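Local coordinates for CDGSH iron-sulfur domain-containing protein 3, mitochondrial (Homo sapiens, PDB 6AVJ) that carries two [2Fe-2S] clusters, can transfer them to the apoferredoxins FDX1 and FDX2, and contributes to mitochondrial iron homeostasis and normal levels of reactive oxygen species, at residues K9-V14 with G76-E81; L50-Q55 with R70-D75. The protein carries 2 engineered substitutions. All coordinates share one frame; numbering follows the deposited sequence.

Contact 1: K9-V14 with G76-E81; sequences KTPIKV and GTCRSE. Engineered in segment 76-81: Cys-78 (natural residue His). With FES (Fe2/s2 (inorganic) cluster), chain E.
The pyrrolidine ring of Pro-11 turns one face to the [2Fe-2S] cluster and, past its CD, to the Cys-78 sulfur. Sulfide S1 lies over that face, 3.9 Å from Pro-11 CB and 4.0 Å from Pro-11 CD; Cys-78 SG approaches from the same side, 4.1 Å from Pro-11 CD. The flat Fe2S2 rhomb thus has Pro-11 at its S1 corner, while the other sulfide, S2, is neared by the backbone N of Thr-77 at 3.6 Å. Cys-78 SG ligates FE1 at 2.4 Å from one side of the rhomb plane, and Cys-74 SG binds the same iron from the other side. Cys-78 is engineered, a histidine in the natural protein; with chi1 at 47° its SG falls between the backbone N and the carbonyl carbon, directed at the iron. Behind the sulfur, Cys-78 CB touches Lys-9 O at 3.8 Å, a van der Waals contact. The ligand rides on a short 3-10 turn, closed by Arg-79 N on Gly-76 O. Thr-77 O accepts twice, from Ser-80 N and, at 2.8 Å, from Ser-80 OG, whose approach is nearly in line with the carbonyl (168°). Ser-80 is also the N-cap of helix 81-84, with OG hydrogen-bonded to Val-83 N. Gln-84 of that helix ties both sides, its O accepting from Lys-9 NZ and its NE2 donating to Cys-78 O. This is the C-terminal end of a CDGSH-type cluster-binding motif, holding the second cluster of the NEET fold.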
ATOM      1  N   LYS A   9       7.132   7.140  -1.184  1.00 11.36           N
ATOM      2  CA  LYS A   9       7.918   6.811  -2.362  1.00 13.83           C
ATOM      3  C   LYS A   9       8.963   5.753  -2.094  1.00 13.24           C
ATOM      4  O   LYS A   9       9.783   5.484  -2.966  1.00 15.39           O
ATOM      5  CB  LYS A   9       8.609   8.054  -2.922  1.00 20.72           C
ATOM      6  CG  LYS A   9       7.658   9.030  -3.559  1.00 24.04           C
ATOM      7  CD  LYS A   9       8.505  10.174  -4.146  1.00 27.07           C
ATOM      8  CE  LYS A   9       7.663  11.343  -4.398  1.00 27.75           C
ATOM      9  NZ  LYS A   9       8.509  12.539  -4.785  1.00 35.85           N
ATOM     10  N   THR A  10       8.949   5.137  -0.918  1.00 13.20           N
ATOM     11  CA  THR A  10       9.813   3.991  -0.628  1.00 15.78           C
ATOM     12  C   THR A  10       8.967   2.983   0.133  1.00 14.71           C
ATOM     13  O   THR A  10       8.154   3.385   0.987  1.00 11.36           O
ATOM     14  CB  THR A  10      11.029   4.384   0.237  1.00 21.70           C
ATOM     15  OG1 THR A  10      10.566   4.926   1.466  1.00 26.00           O
ATOM     16  CG2 THR A  10      11.796   5.453  -0.411  1.00 22.55           C
ATOM     17  N   PRO A  11       9.164   1.687  -0.125  1.00 13.02           N
ATOM     18  CA  PRO A  11       8.339   0.653   0.515  1.00 14.33           C
ATOM     19  C   PRO A  11       8.638   0.571   1.999  1.00 14.26           C
ATOM     20  O   PRO A  11       9.647   1.082   2.463  1.00 14.26           O
ATOM     21  CB  PRO A  11       8.765  -0.645  -0.207  1.00 13.90           C
ATOM     22  CG  PRO A  11      10.167  -0.373  -0.685  1.00 12.24           C
ATOM     23  CD  PRO A  11      10.151   1.116  -1.066  1.00 11.83           C
ATOM     24  N   ILE A  12       7.768  -0.109   2.743  1.00 10.79           N
ATOM     25  CA  ILE A  12       7.992  -0.354   4.157  1.00 11.33           C
ATOM     26  C   ILE A  12       8.223  -1.848   4.361  1.00 17.52           C
ATOM     27  O   ILE A  12       7.430  -2.688   3.915  1.00 12.96           O
ATOM     28  CB  ILE A  12       6.838   0.169   5.039  1.00 13.20           C
ATOM     29  CG1 ILE A  12       6.821   1.688   4.962  1.00 14.40           C
ATOM     30  CG2 ILE A  12       7.058  -0.225   6.485  1.00 15.62           C
ATOM     31  CD1 ILE A  12       5.508   2.300   5.446  1.00 14.94           C
ATOM     32  N   LYS A  13       9.319  -2.175   5.015  1.00 14.15           N
ATOM     33  CA  LYS A  13       9.618  -3.567   5.320  1.00 15.70           C
ATOM     34  C   LYS A  13       8.842  -3.969   6.554  1.00 14.30           C
ATOM     35  O   LYS A  13       8.820  -3.230   7.536  1.00 17.26           O
ATOM     36  CB  LYS A  13      11.123  -3.758   5.558  1.00 21.33           C
ATOM     37  CG  LYS A  13      11.986  -3.432   4.386  1.00 22.24           C
ATOM     38  CD  LYS A  13      13.382  -4.029   4.538  1.00 32.32           C
ATOM     39  CE  LYS A  13      14.372  -3.462   3.505  1.00 47.67           C
ATOM     40  NZ  LYS A  13      15.038  -2.164   3.931  1.00 52.14           N
ATOM     41  N   VAL A  14       8.202  -5.142   6.510  1.00 13.52           N
ATOM     42  CA  VAL A  14       7.395  -5.615   7.629  1.00 11.01           C
ATOM     43  C   VAL A  14       7.673  -7.103   7.819  1.00 13.21           C
ATOM     44  O   VAL A  14       7.837  -7.865   6.848  1.00 10.59           O
ATOM     45  CB  VAL A  14       5.874  -5.378   7.426  1.00 19.06           C
ATOM     46  CG1 VAL A  14       5.557  -3.955   7.197  1.00 20.52           C
ATOM     47  CG2 VAL A  14       5.395  -6.104   6.276  1.00 22.07           C
ATOM     48  N   GLY A  76       9.225  -2.475  -7.238  1.00  8.33           N
ATOM     49  CA  GLY A  76      10.220  -1.570  -7.773  1.00  9.65           C
ATOM     50  C   GLY A  76       9.688  -0.534  -8.747  1.00 11.95           C
ATOM     51  O   GLY A  76      10.477   0.278  -9.252  1.00 11.04           O
ATOM     52  N   THR A  77       8.380  -0.529  -9.001  1.00 10.97           N
ATOM     53  CA  THR A  77       7.752   0.563  -9.755  1.00 12.05           C
ATOM     54  C   THR A  77       8.059   1.912  -9.112  1.00 13.67           C
ATOM     55  O   THR A  77       8.240   2.907  -9.816  1.00 13.76           O
ATOM     56  CB  THR A  77       6.231   0.345  -9.855  1.00 11.18           C
ATOM     57  OG1 THR A  77       5.976  -0.885 -10.505  1.00 10.95           O
ATOM     58  CG2 THR A  77       5.541   1.434 -10.683  1.00 15.01           C
ATOM     59  N   CYS A  78       8.132   1.959  -7.775  1.00 11.10           N
ATOM     60  CA  CYS A  78       8.579   3.162  -7.060  1.00 12.27           C
ATOM     61  C   CYS A  78       9.929   3.664  -7.518  1.00 15.05           C
ATOM     62  O   CYS A  78      10.249   4.831  -7.276  1.00 13.69           O
ATOM     63  CB  CYS A  78       8.690   2.915  -5.538  1.00 13.15           C
ATOM     64  SG  CYS A  78       9.587   1.351  -5.122  1.00 11.24           S
ATOM     65  N   ARG A  79      10.721   2.817  -8.154  1.00 10.36           N
ATOM     66  CA  ARG A  79      12.037   3.229  -8.623  1.00 10.88           C
ATOM     67  C   ARG A  79      11.979   4.022  -9.932  1.00 19.99           C
ATOM     68  O   ARG A  79      12.950   4.658 -10.322  1.00 23.84           O
ATOM     69  CB  ARG A  79      12.954   2.019  -8.728  1.00 17.42           C
ATOM     70  CG  ARG A  79      13.189   1.378  -7.375  1.00 17.82           C
ATOM     71  CD  ARG A  79      14.228   0.274  -7.396  1.00 24.63           C
ATOM     72  NE  ARG A  79      14.905   0.181  -6.113  1.00 27.22           N
ATOM     73  CZ  ARG A  79      14.434  -0.464  -5.053  1.00 36.69           C
ATOM     74  NH1 ARG A  79      13.273  -1.110  -5.097  1.00 28.52           N
ATOM     75  NH2 ARG A  79      15.139  -0.473  -3.937  1.00 42.11           N
ATOM     76  N   SER A  80      10.834   3.991 -10.598  1.00 16.18           N
ATOM     77  CA  SER A  80      10.654   4.741 -11.834  1.00 21.62           C
ATOM     78  C   SER A  80      10.755   6.244 -11.577  1.00 21.66           C
ATOM     79  O   SER A  80      10.522   6.728 -10.466  1.00 17.55           O
ATOM     80  CB  SER A  80       9.294   4.410 -12.455  1.00 15.02           C
ATOM     81  OG  SER A  80       8.209   4.937 -11.705  1.00 19.85           O
ATOM     82  N   GLU A  81      11.135   7.000 -12.621  1.00 27.35           N
ATOM     83  CA  GLU A  81      11.111   8.461 -12.505  1.00 19.28           C
ATOM     84  C   GLU A  81       9.694   8.956 -12.305  1.00 23.17           C
ATOM     85  O   GLU A  81       9.442   9.930 -11.576  1.00 21.41           O
ATOM     86  CB  GLU A  81      11.730   9.095 -13.744  1.00 22.66           C
ATOM     87  CG  GLU A  81      13.219   8.873 -13.843  1.00 25.68           C
ATOM     88  CD  GLU A  81      13.976   9.516 -12.695  1.00 27.39           C
ATOM     89  OE1 GLU A  81      13.891  10.759 -12.531  1.00 26.04           O
ATOM     90  OE2 GLU A  81      14.635   8.790 -11.929  1.00 26.53           O
TER
HETATM   91 FE1  FES E 202       7.794  -0.054  -4.418  1.00 10.84          FE
HETATM   92 FE2  FES E 202       5.177   0.838  -4.620  1.00 10.85          FE
HETATM   93  S1  FES E 202       6.634   1.184  -2.975  1.00 10.82           S
HETATM   94  S2  FES E 202       6.313  -0.455  -6.004  1.00 10.04           S

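Contact 2: L50-Q55 with R70-D75. With FES (Fe2/s2 (inorganic) cluster), chain E.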
ATOM      1  N   LEU A  50      -6.826  -4.575   0.525  1.00 10.92           N
ATOM      2  CA  LEU A  50      -6.535  -5.901  -0.023  1.00 11.18           C
ATOM      3  C   LEU A  50      -6.231  -6.830   1.146  1.00 10.26           C
ATOM      4  O   LEU A  50      -5.153  -6.781   1.746  1.00 10.13           O
ATOM      5  CB  LEU A  50      -5.389  -5.824  -1.034  1.00 12.76           C
ATOM      6  CG  LEU A  50      -5.032  -7.159  -1.743  1.00 14.82           C
ATOM      7  CD1 LEU A  50      -6.103  -7.462  -2.729  1.00 22.14           C
ATOM      8  CD2 LEU A  50      -3.699  -7.050  -2.520  1.00 19.93           C
ATOM      9  N   LYS A  51      -7.198  -7.669   1.504  1.00 11.25           N
ATOM     10  CA  LYS A  51      -7.013  -8.573   2.635  1.00 13.68           C
ATOM     11  C   LYS A  51      -6.183  -9.774   2.192  1.00 14.34           C
ATOM     12  O   LYS A  51      -6.436 -10.360   1.127  1.00 14.33           O
ATOM     13  CB  LYS A  51      -8.366  -9.014   3.211  1.00 17.89           C
ATOM     14  CG  LYS A  51      -8.265  -9.807   4.532  1.00 19.65           C
ATOM     15  CD  LYS A  51      -9.643 -10.073   5.202  1.00 24.66           C
ATOM     16  CE  LYS A  51     -10.459 -10.993   4.352  1.00 30.87           C
ATOM     17  NZ  LYS A  51     -11.734 -11.378   5.041  1.00 38.59           N
ATOM     18  N   PHE A  52      -5.168 -10.126   2.989  1.00 12.17           N
ATOM     19  CA  PHE A  52      -4.351 -11.305   2.696  1.00 11.21           C
ATOM     20  C   PHE A  52      -3.871 -11.953   3.988  1.00 14.42           C
ATOM     21  O   PHE A  52      -3.730 -11.311   5.028  1.00 15.09           O
ATOM     22  CB  PHE A  52      -3.145 -11.032   1.777  1.00 15.58           C
ATOM     23  CG  PHE A  52      -2.063 -10.157   2.382  1.00 13.27           C
ATOM     24  CD1 PHE A  52      -2.235  -8.781   2.462  1.00 13.31           C
ATOM     25  CD2 PHE A  52      -0.876 -10.705   2.865  1.00 16.50           C
ATOM     26  CE1 PHE A  52      -1.242  -7.965   2.984  1.00 13.70           C
ATOM     27  CE2 PHE A  52       0.110  -9.876   3.427  1.00 12.04           C
ATOM     28  CZ  PHE A  52      -0.068  -8.533   3.465  1.00 12.20           C
ATOM     29  N   LYS A  53      -3.634 -13.249   3.915  1.00 14.81           N
ATOM     30  CA  LYS A  53      -3.200 -14.013   5.083  1.00 18.02           C
ATOM     31  C   LYS A  53      -1.798 -14.498   4.784  1.00 16.36           C
ATOM     32  O   LYS A  53      -1.568 -15.120   3.744  1.00 19.41           O
ATOM     33  CB  LYS A  53      -4.106 -15.212   5.373  1.00 23.03           C
ATOM     34  CG  LYS A  53      -3.605 -16.061   6.589  1.00 25.30           C
ATOM     35  CD  LYS A  53      -4.535 -17.222   6.992  1.00 26.96           C
ATOM     36  CE  LYS A  53      -5.788 -16.737   7.685  1.00 30.77           C
ATOM     37  NZ  LYS A  53      -6.481 -17.879   8.335  1.00 41.33           N
ATOM     38  N   ALA A  54      -0.875 -14.218   5.678  1.00 14.75           N
ATOM     39  CA  ALA A  54       0.515 -14.575   5.433  1.00 17.32           C
ATOM     40  C   ALA A  54       0.672 -16.081   5.506  1.00 15.29           C
ATOM     41  O   ALA A  54       0.214 -16.695   6.460  1.00 17.00           O
ATOM     42  CB  ALA A  54       1.434 -13.932   6.473  1.00 14.17           C
ATOM     43  N   GLN A  55       1.370 -16.663   4.536  1.00 17.22           N
ATOM     44  CA  GLN A  55       1.568 -18.104   4.528  1.00 22.25           C
ATOM     45  C   GLN A  55       2.848 -18.517   5.235  1.00 23.55           C
ATOM     46  O   GLN A  55       2.955 -19.673   5.652  1.00 23.14           O
ATOM     47  CB  GLN A  55       1.584 -18.627   3.087  1.00 25.13           C
ATOM     48  CG  GLN A  55       0.307 -18.291   2.276  1.00 35.41           C
ATOM     49  CD  GLN A  55      -0.923 -19.020   2.768  1.00 38.43           C
ATOM     50  OE1 GLN A  55      -1.088 -20.216   2.522  1.00 40.62           O
ATOM     51  NE2 GLN A  55      -1.812 -18.298   3.451  1.00 35.94           N
ATOM     52  N   ARG A  70       2.315  -5.914  -8.643  1.00 13.22           N
ATOM     53  CA  ARG A  70       2.143  -7.154  -7.894  1.00 13.48           C
ATOM     54  C   ARG A  70       1.713  -6.865  -6.441  1.00 13.19           C
ATOM     55  O   ARG A  70       2.403  -7.233  -5.498  1.00 12.33           O
ATOM     56  CB  ARG A  70       3.437  -7.975  -7.940  1.00 16.80           C
ATOM     57  CG  ARG A  70       3.935  -8.238  -9.357  1.00 26.11           C
ATOM     58  CD  ARG A  70       5.143  -9.159  -9.416  1.00 36.70           C
ATOM     59  NE  ARG A  70       5.361  -9.649 -10.776  1.00 42.62           N
ATOM     60  CZ  ARG A  70       6.470 -10.252 -11.194  1.00 37.86           C
ATOM     61  NH1 ARG A  70       7.481 -10.448 -10.359  1.00 40.34           N
ATOM     62  NH2 ARG A  70       6.570 -10.656 -12.452  1.00 25.91           N
ATOM     63  N   PRO A  71       0.571  -6.203  -6.266  1.00 13.63           N
ATOM     64  CA  PRO A  71       0.104  -5.874  -4.927  1.00  9.87           C
ATOM     65  C   PRO A  71      -0.112  -7.127  -4.111  1.00 11.67           C
ATOM     66  O   PRO A  71      -0.590  -8.146  -4.631  1.00 12.52           O
ATOM     67  CB  PRO A  71      -1.224  -5.154  -5.194  1.00 12.54           C
ATOM     68  CG  PRO A  71      -1.680  -5.761  -6.474  1.00 17.65           C
ATOM     69  CD  PRO A  71      -0.454  -5.909  -7.278  1.00 16.77           C
ATOM     70  N   PRO A  72       0.134  -7.068  -2.789  1.00 11.90           N
ATOM     71  CA  PRO A  72       0.482  -5.872  -1.985  1.00 10.21           C
ATOM     72  C   PRO A  72       1.987  -5.507  -1.993  1.00  8.17           C
ATOM     73  O   PRO A  72       2.404  -4.580  -1.296  1.00 10.45           O
ATOM     74  CB  PRO A  72       0.058  -6.307  -0.596  1.00  8.35           C
ATOM     75  CG  PRO A  72       0.470  -7.727  -0.587  1.00 11.22           C
ATOM     76  CD  PRO A  72      -0.044  -8.231  -1.918  1.00 13.38           C
ATOM     77  N   TYR A  73       2.801  -6.258  -2.727  1.00 10.13           N
ATOM     78  CA  TYR A  73       4.250  -6.193  -2.561  1.00  9.56           C
ATOM     79  C   TYR A  73       4.858  -5.111  -3.453  1.00 13.62           C
ATOM     80  O   TYR A  73       4.377  -4.845  -4.561  1.00 10.52           O
ATOM     81  CB  TYR A  73       4.910  -7.530  -2.918  1.00 12.76           C
ATOM     82  CG  TYR A  73       4.341  -8.674  -2.117  1.00 16.30           C
ATOM     83  CD1 TYR A  73       4.658  -8.789  -0.798  1.00 15.19           C
ATOM     84  CD2 TYR A  73       3.445  -9.592  -2.674  1.00 17.65           C
ATOM     85  CE1 TYR A  73       4.163  -9.818  -0.015  1.00 20.92           C
ATOM     86  CE2 TYR A  73       2.906 -10.649  -1.869  1.00 17.23           C
ATOM     87  CZ  TYR A  73       3.297 -10.729  -0.533  1.00 21.72           C
ATOM     88  OH  TYR A  73       2.842 -11.714   0.331  1.00 27.09           O
ATOM     89  N   CYS A  74       5.958  -4.557  -2.972  1.00  8.78           N
ATOM     90  CA  CYS A  74       6.792  -3.643  -3.758  1.00  9.57           C
ATOM     91  C   CYS A  74       7.391  -4.420  -4.916  1.00 11.89           C
ATOM     92  O   CYS A  74       7.942  -5.504  -4.719  1.00 13.03           O
ATOM     93  CB  CYS A  74       7.933  -3.076  -2.901  1.00 10.21           C
ATOM     94  SG  CYS A  74       9.038  -1.948  -3.796  1.00  8.93           S
ATOM     95  N   ASP A  75       7.236  -3.909  -6.122  1.00 10.85           N
ATOM     96  CA  ASP A  75       7.892  -4.528  -7.264  1.00  9.87           C
ATOM     97  C   ASP A  75       8.871  -3.567  -7.912  1.00  9.89           C
ATOM     98  O   ASP A  75       9.265  -3.782  -9.058  1.00 10.21           O
ATOM     99  CB  ASP A  75       6.872  -5.040  -8.284  1.00 10.57           C
ATOM    100  CG  ASP A  75       6.179  -3.931  -9.053  1.00 16.39           C
ATOM    101  OD1 ASP A  75       6.383  -2.719  -8.757  1.00  8.80           O
ATOM    102  OD2 ASP A  75       5.384  -4.269  -9.968  1.00 14.44           O
TER
HETATM  103 FE1  FES E 202       7.794  -0.054  -4.418  1.00 10.84          FE
HETATM  104 FE2  FES E 202       5.177   0.838  -4.620  1.00 10.85          FE
HETATM  105  S1  FES E 202       6.634   1.184  -2.975  1.00 10.82           S
HETATM  106  S2  FES E 202       6.313  -0.455  -6.004  1.00 10.04           S
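Phe-52 lays one ring face over CG of Pro-72, a CH-pi contact with CG 4.2 Å from the ring centroid and 17° off the normal. The arrangement belongs to the NEET fold: strand 50-53, paired antiparallel with strand 21-24, packs here against the CDGSH-type loop of the second cluster. The proline sits toward the ring's rim, so its CG comes nearest to Phe-52 CE1, at 4.0 Å. Two residues earlier on the strand, Leu-50 reaches the same loop; its CG is anti to the backbone N (chi1 -177°), and CD2 extends to Pro-72 CD at 3.9 Å and Pro-71 CB at 4.1 Å, crossing Pro-72 at about a right angle. The peptide between Pro-71 and Pro-72 is cis, and Tyr-73 N hydrogen-bonds back to Arg-70 O to close the turn. Pro-72 CG also stands 3.9 Å above the centre of the Tyr-73 ring, so two aromatic faces meet one methylene. A backbone hydrogen bond links Pro-72, through its O, to Cys-63, a ligand of the second cluster. Beyond the turn, Asp-75 OD1, which is hydrogen-bonded to Thr-77 OG1, lies 3.6 Å from sulfide S2 of the cluster.

Overall arrangement
From the N terminus the chain passes through 9-14 into strand 12-16, then runs through strand 21-24, the first cluster's loop and helix 39-42 before reaching strand 50-53. Strand 58-62 follows, pairing antiparallel with 12-16, and leads to the loop of the second cluster. Contact 2 closes the short loop between 50-55 and 70-75; contact 1 closes the long one between 9-14 and 76-81, and contact 2 is nested within it. Their centres are about 14 Å apart, yet they touch where Pro-11 CG packs on Cys-74 SG at 3.7 Å. Contact 2 thus joins the strand pair 21-24/50-53 to the second cluster's loop, and contact 1 brings the N-terminal segment to the same cluster.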